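Local coordinates for protein COG0546: Predicted phosphatases (PDB 2AH5) that is of unknown function but, as a haloacid dehalogenase-like hydrolase, probably acts as a phosphatase, at residues I22-L33 against E66-Y75; G161-G169 against D189-Y197. All coordinates share one frame; numbering follows the deposited sequence.

Contact 1 (I22-L33 against E66-Y75)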
loop_
_atom_site.group_PDB
_atom_site.type_symbol
_atom_site.label_atom_id
_atom_site.label_comp_id
_atom_site.label_asym_id
_atom_site.label_seq_id
_atom_site.Cartn_x
_atom_site.Cartn_y
_atom_site.Cartn_z
ATOM N N ILE A 22 3.278 11.433 -4.390
ATOM C CA ILE A 22 4.064 11.257 -3.161
ATOM C C ILE A 22 5.372 12.039 -3.293
ATOM O O ILE A 22 5.720 12.825 -2.408
ATOM C CB ILE A 22 4.328 9.749 -2.873
ATOM C CG1 ILE A 22 2.997 9.025 -2.614
ATOM C CG2 ILE A 22 5.272 9.557 -1.665
ATOM C CD1 ILE A 22 3.154 7.464 -2.535
ATOM N N HIS A 23 6.047 11.854 -4.427
ATOM C CA HIS A 23 7.285 12.579 -4.702
ATOM C C HIS A 23 7.044 14.079 -4.584
ATOM O O HIS A 23 7.813 14.770 -3.924
ATOM C CB HIS A 23 7.812 12.247 -6.098
ATOM C CG HIS A 23 9.151 12.843 -6.404
ATOM N ND1 HIS A 23 9.298 14.131 -6.876
ATOM C CD2 HIS A 23 10.402 12.332 -6.310
ATOM C CE1 HIS A 23 10.581 14.385 -7.070
ATOM N NE2 HIS A 23 11.271 13.306 -6.744
ATOM N N ASN A 24 6.001 14.582 -5.242
ATOM C CA ASN A 24 5.683 16.011 -5.197
ATOM C C ASN A 24 5.359 16.528 -3.791
ATOM O O ASN A 24 5.717 17.671 -3.409
ATOM C CB ASN A 24 4.538 16.341 -6.161
ATOM C CG ASN A 24 4.966 16.313 -7.629
ATOM O OD1 ASN A 24 6.152 16.216 -7.951
ATOM N ND2 ASN A 24 3.977 16.387 -8.529
ATOM N N ALA A 25 4.643 15.728 -3.020
ATOM C CA ALA A 25 4.389 16.100 -1.631
ATOM C C ALA A 25 5.714 16.224 -0.849
ATOM O O ALA A 25 5.883 17.181 -0.079
ATOM C CB ALA A 25 3.443 15.104 -0.973
ATOM N N PHE A 26 6.648 15.278 -1.026
ATOM C CA PHE A 26 7.952 15.406 -0.348
ATOM C C PHE A 26 8.720 16.663 -0.766
ATOM O O PHE A 26 9.211 17.420 0.082
ATOM C CB PHE A 26 8.827 14.177 -0.543
ATOM C CG PHE A 26 8.494 13.079 0.403
ATOM C CD1 PHE A 26 7.932 11.907 -0.072
ATOM C CD2 PHE A 26 8.703 13.239 1.781
ATOM C CE1 PHE A 26 7.603 10.878 0.797
ATOM C CE2 PHE A 26 8.378 12.184 2.677
ATOM C CZ PHE A 26 7.811 11.022 2.172
ATOM N N THR A 27 8.781 16.896 -2.063
ATOM C CA THR A 27 9.601 18.019 -2.579
ATOM C C THR A 27 8.946 19.366 -2.232
ATOM O O THR A 27 9.649 20.361 -2.002
ATOM C CB THR A 27 9.899 17.898 -4.097
ATOM O OG1 THR A 27 8.674 17.895 -4.822
ATOM C CG2 THR A 27 10.690 16.579 -4.422
ATOM N N TYR A 28 7.612 19.402 -2.222
ATOM C CA TYR A 28 6.900 20.602 -1.721
ATOM C C TYR A 28 7.310 20.896 -0.288
ATOM O O TYR A 28 7.530 22.063 0.091
ATOM C CB TYR A 28 5.354 20.448 -1.811
ATOM C CG TYR A 28 4.636 21.667 -1.255
ATOM C CD1 TYR A 28 4.628 22.867 -1.968
ATOM C CD2 TYR A 28 4.048 21.643 0.027
ATOM C CE1 TYR A 28 3.987 24.010 -1.458
ATOM C CE2 TYR A 28 3.405 22.779 0.548
ATOM C CZ TYR A 28 3.397 23.956 -0.199
ATOM O OH TYR A 28 2.807 25.097 0.301
ATOM N N THR A 29 7.393 19.839 0.526
ATOM C CA THR A 29 7.767 19.996 1.937
ATOM C C THR A 29 9.171 20.552 2.097
ATOM O O THR A 29 9.369 21.510 2.825
ATOM C CB THR A 29 7.574 18.686 2.732
ATOM O OG1 THR A 29 6.218 18.254 2.563
ATOM C CG2 THR A 29 7.840 18.914 4.257
ATOM N N PHE A 30 10.141 19.954 1.412
ATOM C CA PHE A 30 11.516 20.453 1.452
ATOM C C PHE A 30 11.648 21.886 0.916
ATOM O O PHE A 30 12.407 22.684 1.496
ATOM C CB PHE A 30 12.463 19.483 0.750
ATOM C CG PHE A 30 12.445 18.084 1.351
ATOM C CD1 PHE A 30 12.673 17.890 2.713
ATOM C CD2 PHE A 30 12.215 16.978 0.552
ATOM C CE1 PHE A 30 12.663 16.585 3.278
ATOM C CE2 PHE A 30 12.190 15.687 1.095
ATOM C CZ PHE A 30 12.411 15.496 2.469
ATOM N N LYS A 31 10.926 22.211 -0.159
ATOM C CA LYS A 31 10.859 23.612 -0.651
ATOM C C LYS A 31 10.370 24.563 0.472
ATOM O O LYS A 31 10.962 25.607 0.724
ATOM C CB LYS A 31 9.961 23.727 -1.890
ATOM C CG LYS A 31 9.545 25.193 -2.220
ATOM C CD LYS A 31 8.616 25.298 -3.393
ATOM C CE LYS A 31 8.226 26.750 -3.614
ATOM N NZ LYS A 31 7.559 26.975 -4.936
ATOM N N GLU A 32 9.299 24.183 1.169
ATOM C CA GLU A 32 8.745 25.057 2.208
ATOM C C GLU A 32 9.666 25.194 3.401
ATOM O O GLU A 32 9.758 26.287 4.017
ATOM C CB GLU A 32 7.347 24.584 2.640
ATOM C CG GLU A 32 6.260 24.773 1.556
ATOM C CD GLU A 32 6.177 26.217 1.058
ATOM O OE1 GLU A 32 5.967 27.112 1.890
ATOM O OE2 GLU A 32 6.359 26.452 -0.153
ATOM N N LEU A 33 10.369 24.106 3.722
ATOM C CA LEU A 33 11.315 24.103 4.842
ATOM C C LEU A 33 12.670 24.748 4.478
ATOM O O LEU A 33 13.507 25.009 5.356
ATOM C CB LEU A 33 11.498 22.687 5.380
ATOM C CG LEU A 33 10.245 22.047 6.003
ATOM C CD1 LEU A 33 10.555 20.649 6.509
ATOM C CD2 LEU A 33 9.606 22.892 7.112
ATOM N N GLU A 66 6.007 19.503 11.863
ATOM C CA GLU A 66 5.748 20.548 10.851
ATOM C C GLU A 66 5.831 19.964 9.436
ATOM O O GLU A 66 4.976 20.237 8.583
ATOM C CB GLU A 66 6.759 21.689 10.992
ATOM C CG GLU A 66 6.616 22.817 9.962
ATOM C CD GLU A 66 7.768 23.821 10.017
ATOM O OE1 GLU A 66 8.713 23.621 10.796
ATOM O OE2 GLU A 66 7.748 24.808 9.255
ATOM N N ALA A 67 6.887 19.189 9.192
ATOM C CA ALA A 67 7.061 18.503 7.895
ATOM C C ALA A 67 5.853 17.629 7.545
ATOM O O ALA A 67 5.344 17.709 6.436
ATOM C CB ALA A 67 8.340 17.683 7.873
ATOM N N VAL A 68 5.395 16.795 8.488
ATOM C CA VAL A 68 4.218 15.949 8.259
ATOM C C VAL A 68 2.973 16.772 7.933
ATOM O O VAL A 68 2.229 16.450 7.008
ATOM C CB VAL A 68 3.967 14.992 9.460
ATOM C CG1 VAL A 68 2.632 14.234 9.306
ATOM C CG2 VAL A 68 5.123 14.019 9.559
ATOM N N GLN A 69 2.756 17.843 8.687
ATOM C CA GLN A 69 1.648 18.744 8.397
ATOM C C GLN A 69 1.698 19.316 6.991
ATOM O O GLN A 69 0.691 19.281 6.278
ATOM C CB GLN A 69 1.562 19.864 9.434
ATOM C CG GLN A 69 0.410 20.844 9.178
ATOM C CD GLN A 69 0.382 21.975 10.205
ATOM O OE1 GLN A 69 0.483 21.724 11.392
ATOM N NE2 GLN A 69 0.235 23.215 9.745
ATOM N N ILE A 70 2.858 19.825 6.585
ATOM C CA ILE A 70 3.012 20.456 5.275
ATOM C C ILE A 70 2.799 19.393 4.169
ATOM O O ILE A 70 2.059 19.608 3.212
ATOM C CB ILE A 70 4.388 21.179 5.146
ATOM C CG1 ILE A 70 4.457 22.410 6.070
ATOM C CG2 ILE A 70 4.661 21.609 3.693
ATOM C CD1 ILE A 70 5.898 22.894 6.341
ATOM N N TYR A 71 3.449 18.242 4.319
ATOM C CA TYR A 71 3.275 17.136 3.378
ATOM C C TYR A 71 1.798 16.825 3.121
ATOM O O TYR A 71 1.353 16.703 1.978
ATOM C CB TYR A 71 3.994 15.894 3.919
ATOM C CG TYR A 71 3.841 14.671 3.020
ATOM C CD1 TYR A 71 4.859 14.273 2.173
ATOM C CD2 TYR A 71 2.665 13.923 3.044
ATOM C CE1 TYR A 71 4.716 13.140 1.360
ATOM C CE2 TYR A 71 2.504 12.812 2.240
ATOM C CZ TYR A 71 3.523 12.423 1.403
ATOM O OH TYR A 71 3.333 11.301 0.601
ATOM N N ARG A 72 1.051 16.680 4.192
ATOM C CA ARG A 72 -0.365 16.341 4.061
ATOM C C ARG A 72 -1.159 17.459 3.387
ATOM O O ARG A 72 -2.118 17.172 2.651
ATOM C CB ARG A 72 -0.955 15.950 5.404
ATOM C CG ARG A 72 -0.285 14.748 6.022
ATOM C CD ARG A 72 -1.246 13.978 6.871
ATOM N NE ARG A 72 -0.679 12.709 7.344
ATOM C CZ ARG A 72 -0.428 11.645 6.574
ATOM N NH1 ARG A 72 -0.655 11.684 5.267
ATOM N NH2 ARG A 72 0.085 10.538 7.113
ATOM N N SER A 73 -0.723 18.708 3.593
ATOM C CA SER A 73 -1.292 19.891 2.931
ATOM C C SER A 73 -1.143 19.893 1.406
ATOM O O SER A 73 -2.014 20.419 0.690
ATOM C CB SER A 73 -0.713 21.205 3.518
ATOM O OG SER A 73 0.506 21.612 2.887
ATOM N N TYR A 74 -0.043 19.346 0.897
ATOM C CA TYR A 74 0.078 19.151 -0.529
ATOM C C TYR A 74 -0.718 17.890 -0.928
ATOM O O TYR A 74 -1.476 17.899 -1.907
ATOM C CB TYR A 74 1.545 19.043 -0.963
ATOM C CG TYR A 74 1.702 18.875 -2.454
ATOM C CD1 TYR A 74 1.963 19.976 -3.287
ATOM C CD2 TYR A 74 1.549 17.627 -3.043
ATOM C CE1 TYR A 74 2.099 19.820 -4.677
ATOM C CE2 TYR A 74 1.669 17.461 -4.426
ATOM C CZ TYR A 74 1.950 18.561 -5.235
ATOM O OH TYR A 74 2.049 18.382 -6.601
ATOM N N TYR A 75 -0.568 16.819 -0.154
ATOM C CA TYR A 75 -1.081 15.516 -0.601
ATOM C C TYR A 75 -2.607 15.465 -0.737
ATOM O O TYR A 75 -3.142 14.973 -1.746
ATOM C CB TYR A 75 -0.561 14.369 0.275
ATOM C CG TYR A 75 -0.728 13.064 -0.459
ATOM C CD1 TYR A 75 0.170 12.698 -1.454
ATOM C CD2 TYR A 75 -1.819 12.240 -0.207
ATOM C CE1 TYR A 75 0.004 11.526 -2.194
ATOM C CE2 TYR A 75 -2.009 11.055 -0.952
ATOM C CZ TYR A 75 -1.075 10.714 -1.933
ATOM O OH TYR A 75 -1.229 9.554 -2.654
#
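Helices 19-33 and 64-79 belong to the helical cap of this haloacid dehalogenase-like protein, and between I22-L33 and E66-Y75 they pack with axes 8.3 Å apart and directions 130° from one another. The backbones come nearest at A25 and Y71, CA to CA 5.2 Å. Small at this crossing, A25 lays its CB over one face of the Y71 ring, 3.5 Å from the centroid, in a CH-pi contact. The Y71 side chain leaves its helix with CG opposite the backbone N (chi1 179°), which carries the ring across to helix 19-33, where it fits as a knob among I22, A25, F26 and T29. Its CE1 edge then points at the centre of the F26 face in an edge-to-face pair with planes at 61°. F55 and L51 of helix 51-56 extend this core.

A second knob, I70, sits among Y28, T29, E32 and L33; its CG2 branch comes to Y28 CE2 at 3.6 Å, whereas CD1 meets L33 CD2. T29, shared by both hollows, sets its CG2 methyl on the A67 backbone, while its hydroxyl turns back into its own helix and donates to A25 O at 2.9 Å. That carbonyl also takes T29 N from the opposite face of its plane. Y74 closes the other flank, its ring lying against A25 and Y28 CB and its OH 3.2 Å from N24 CB. E82 is hydrogen-bonded to both Y74 OH and N24 ND2. Two side chains of one helix seated in neighbouring hollows of the other exemplify knobs-into-holes packing within an alpha-helical cap, as in HAD phosphatases with this insertion.

Contact 2 (G161-G169 against D189-Y197)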
loop_
_atom_site.group_PDB
_atom_site.type_symbol
_atom_site.label_atom_id
_atom_site.label_comp_id
_atom_site.label_asym_id
_atom_site.label_seq_id
_atom_site.Cartn_x
_atom_site.Cartn_y
_atom_site.Cartn_z
ATOM N N GLY A 161 1.057 -7.537 -2.025
ATOM C CA GLY A 161 1.731 -6.310 -1.604
ATOM C C GLY A 161 3.149 -6.146 -2.113
ATOM O O GLY A 161 3.773 -7.128 -2.545
ATOM N N ASP A 162 3.643 -4.902 -2.058
ATOM C CA ASP A 162 4.932 -4.535 -2.625
ATOM C C ASP A 162 6.035 -4.193 -1.618
ATOM O O ASP A 162 7.141 -3.900 -2.046
ATOM C CB ASP A 162 4.793 -3.371 -3.629
ATOM C CG ASP A 162 4.391 -2.058 -2.961
ATOM O OD1 ASP A 162 3.421 -2.059 -2.178
ATOM O OD2 ASP A 162 5.075 -1.034 -3.198
ATOM N N THR A 163 5.755 -4.231 -0.315
ATOM C CA THR A 163 6.751 -3.831 0.697
ATOM C C THR A 163 7.001 -4.835 1.823
ATOM O O THR A 163 6.172 -5.727 2.105
ATOM C CB THR A 163 6.364 -2.491 1.393
ATOM O OG1 THR A 163 5.261 -2.716 2.277
ATOM C CG2 THR A 163 6.022 -1.381 0.396
ATOM N N LYS A 164 8.124 -4.623 2.518
ATOM C CA LYS A 164 8.461 -5.391 3.711
ATOM C C LYS A 164 7.367 -5.268 4.771
ATOM O O LYS A 164 7.129 -6.203 5.540
ATOM C CB LYS A 164 9.819 -4.928 4.273
ATOM C CG LYS A 164 9.850 -3.466 4.651
ATOM C CD LYS A 164 11.272 -2.935 4.817
ATOM C CE LYS A 164 11.811 -3.261 6.194
ATOM N NZ LYS A 164 12.850 -2.260 6.645
ATOM N N PHE A 165 6.699 -4.116 4.824
ATOM C CA PHE A 165 5.598 -3.931 5.796
ATOM C C PHE A 165 4.414 -4.871 5.526
ATOM O O PHE A 165 3.814 -5.391 6.454
ATOM C CB PHE A 165 5.167 -2.463 5.835
ATOM C CG PHE A 165 6.314 -1.518 6.073
ATOM C CD1 PHE A 165 6.715 -1.216 7.363
ATOM C CD2 PHE A 165 6.998 -0.945 5.002
ATOM C CE1 PHE A 165 7.796 -0.337 7.593
ATOM C CE2 PHE A 165 8.069 -0.075 5.219
ATOM C CZ PHE A 165 8.470 0.211 6.521
ATOM N N ASP A 166 4.115 -5.102 4.250
ATOM C CA ASP A 166 3.083 -6.064 3.849
ATOM C C ASP A 166 3.526 -7.475 4.218
ATOM O O ASP A 166 2.736 -8.258 4.692
ATOM C CB ASP A 166 2.877 -6.016 2.323
ATOM C CG ASP A 166 2.216 -4.719 1.859
ATOM O OD1 ASP A 166 1.356 -4.188 2.592
ATOM O OD2 ASP A 166 2.599 -4.199 0.797
HETATM N N MSE A 167 4.801 -7.794 3.974
HETATM C CA MSE A 167 5.291 -9.152 4.230
HETATM C C MSE A 167 5.275 -9.437 5.733
HETATM O O MSE A 167 4.832 -10.504 6.163
HETATM C CB MSE A 167 6.720 -9.341 3.692
HETATM C CG MSE A 167 6.915 -9.070 2.205
HETATM SE SE MSE A 167 5.919 -10.318 1.047
HETATM C CE MSE A 167 4.186 -9.274 0.785
ATOM N N LEU A 168 5.750 -8.480 6.527
ATOM C CA LEU A 168 5.775 -8.652 7.989
ATOM C C LEU A 168 4.356 -8.671 8.563
ATOM O O LEU A 168 4.062 -9.442 9.472
ATOM C CB LEU A 168 6.577 -7.542 8.659
ATOM C CG LEU A 168 8.100 -7.630 8.545
ATOM C CD1 LEU A 168 8.719 -6.326 8.974
ATOM C CD2 LEU A 168 8.634 -8.789 9.370
ATOM N N GLY A 169 3.487 -7.808 8.039
ATOM C CA GLY A 169 2.069 -7.834 8.412
ATOM C C GLY A 169 1.450 -9.209 8.219
ATOM O O GLY A 169 0.706 -9.698 9.087
ATOM N N ASP A 189 14.486 -7.299 -0.823
ATOM C CA ASP A 189 13.849 -7.182 0.489
ATOM C C ASP A 189 12.685 -8.174 0.614
ATOM O O ASP A 189 12.601 -8.936 1.589
ATOM C CB ASP A 189 13.338 -5.752 0.718
ATOM C CG ASP A 189 14.455 -4.743 0.962
ATOM O OD1 ASP A 189 15.229 -4.924 1.934
ATOM O OD2 ASP A 189 14.542 -3.747 0.201
ATOM N N LEU A 190 11.807 -8.188 -0.383
ATOM C CA LEU A 190 10.585 -8.979 -0.297
ATOM C C LEU A 190 10.894 -10.459 -0.162
ATOM O O LEU A 190 10.242 -11.168 0.600
ATOM C CB LEU A 190 9.693 -8.740 -1.504
ATOM C CG LEU A 190 9.198 -7.296 -1.634
ATOM C CD1 LEU A 190 8.644 -7.032 -3.011
ATOM C CD2 LEU A 190 8.174 -6.980 -0.542
ATOM N N LEU A 191 11.913 -10.921 -0.883
ATOM C CA LEU A 191 12.239 -12.345 -0.826
ATOM C C LEU A 191 12.811 -12.776 0.537
ATOM O O LEU A 191 12.696 -13.938 0.896
ATOM C CB LEU A 191 13.204 -12.739 -1.946
ATOM C CG LEU A 191 12.736 -12.733 -3.400
ATOM C CD1 LEU A 191 13.925 -12.887 -4.331
ATOM C CD2 LEU A 191 11.741 -13.851 -3.634
ATOM N N ASN A 192 13.406 -11.848 1.289
ATOM C CA ASN A 192 13.884 -12.176 2.630
ATOM C C ASN A 192 12.767 -12.619 3.569
ATOM O O ASN A 192 13.040 -13.191 4.627
ATOM C CB ASN A 192 14.631 -11.001 3.249
ATOM C CG ASN A 192 16.029 -10.811 2.661
ATOM O OD1 ASN A 192 16.576 -11.701 2.028
ATOM N ND2 ASN A 192 16.590 -9.633 2.860
ATOM N N TYR A 193 11.520 -12.349 3.179
ATOM C CA TYR A 193 10.345 -12.748 3.963
ATOM C C TYR A 193 9.618 -14.008 3.462
ATOM O O TYR A 193 8.538 -14.329 3.961
ATOM C CB TYR A 193 9.376 -11.577 4.109
ATOM C CG TYR A 193 10.030 -10.367 4.741
ATOM C CD1 TYR A 193 10.095 -10.236 6.123
ATOM C CD2 TYR A 193 10.642 -9.389 3.949
ATOM C CE1 TYR A 193 10.742 -9.126 6.717
ATOM C CE2 TYR A 193 11.271 -8.274 4.525
ATOM C CZ TYR A 193 11.321 -8.165 5.903
ATOM O OH TYR A 193 11.924 -7.075 6.477
ATOM N N GLN A 194 10.220 -14.739 2.521
ATOM C CA GLN A 194 9.665 -16.041 2.091
ATOM C C GLN A 194 8.178 -15.935 1.643
ATOM O O GLN A 194 7.281 -16.566 2.252
ATOM C CB GLN A 194 9.833 -17.136 3.184
ATOM C CG GLN A 194 11.299 -17.467 3.558
ATOM C CD GLN A 194 11.997 -16.329 4.282
ATOM O OE1 GLN A 194 11.510 -15.824 5.304
ATOM N NE2 GLN A 194 13.160 -15.928 3.761
ATOM N N PRO A 195 7.904 -15.116 0.599
ATOM C CA PRO A 195 6.519 -15.054 0.125
ATOM C C PRO A 195 6.036 -16.388 -0.418
ATOM O O PRO A 195 6.827 -17.214 -0.898
ATOM C CB PRO A 195 6.564 -14.041 -1.031
ATOM C CG PRO A 195 7.989 -13.972 -1.434
ATOM C CD PRO A 195 8.799 -14.250 -0.198
ATOM N N ASP A 196 4.731 -16.556 -0.428
ATOM C CA ASP A 196 4.109 -17.775 -0.929
ATOM C C ASP A 196 4.068 -17.851 -2.440
ATOM O O ASP A 196 3.968 -18.930 -3.018
ATOM C CB ASP A 196 2.713 -17.915 -0.333
ATOM C CG ASP A 196 2.760 -18.063 1.175
ATOM O OD1 ASP A 196 3.270 -19.111 1.648
ATOM O OD2 ASP A 196 2.372 -17.116 1.886
ATOM N N TYR A 197 4.145 -16.687 -3.076
ATOM C CA TYR A 197 4.136 -16.564 -4.530
ATOM C C TYR A 197 4.690 -15.179 -4.839
ATOM O O TYR A 197 4.645 -14.273 -3.990
ATOM C CB TYR A 197 2.713 -16.703 -5.053
ATOM C CG TYR A 197 2.603 -16.792 -6.560
ATOM C CD1 TYR A 197 2.701 -18.033 -7.230
ATOM C CD2 TYR A 197 2.365 -15.648 -7.314
ATOM C CE1 TYR A 197 2.576 -18.111 -8.625
ATOM C CE2 TYR A 197 2.244 -15.710 -8.702
ATOM C CZ TYR A 197 2.350 -16.932 -9.338
ATOM O OH TYR A 197 2.237 -16.934 -10.708
#
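Turning CG of Y193 away from its carbonyl carbon (chi1 -57°) lays the ring along helix 164-173, while L190, its CG likewise placed (chi1 -63°), brings the end of its side chain, CD2 foremost, to the start of that helix. The tyrosine spans one helical turn. Its CB meets M167 CB at 3.5 Å, CE1 touches L168 CD2 at 3.4 Å, and CE2 lies 3.7 Å from K164 CB. L190 CD2 lies on the backbone at T163 C, 3.4 Å away, and reaches M167 CG at 3.7 Å. The selenium of selenomethionine M167 lies 4.3 Å from P195 CB, and the side chain also touches K177.

Beneath this apolar layer, T163 and D166 form a capping box: T163 OG1 accepts a weak bond from D166 N, and D166 OD2 accepts a weak one from T163 N. D162 offers L190 its carbonyl O, while its carboxylate is hydrogen-bonded to F184 N through OD2 and to T14 OG1 through OD1. K177 NZ, from strand 176-180, is hydrogen-bonded to the carbonyls of Y193 and Q194. Carbon surfaces thus join the segments, whereas polar bonds shape the helix start, beside D10 of the probable HAD active site, and separately tether the turn 191-194 to the sheet.

In the fold
Contact 1 is complete in sequence before contact 2 begins; about 28 Å separates their centres, on either side of the middle of the chain, and about 9 Å their nearest atoms. Contact 1 pairs helices 19-33 and 64-79 of the cap inserted after the first strand, 6-9. Contact 2 belongs to the Rossmann-like core, joining the helix after strand 157-161 to the segment leading into edge strand 197-199 of the same parallel sheet. Both approach the DxD-type pattern that follows strand 6-9, through Y75 in one and D162 in the other. Cap and core therefore probably converge on one active-site region, as in related HAD enzymes.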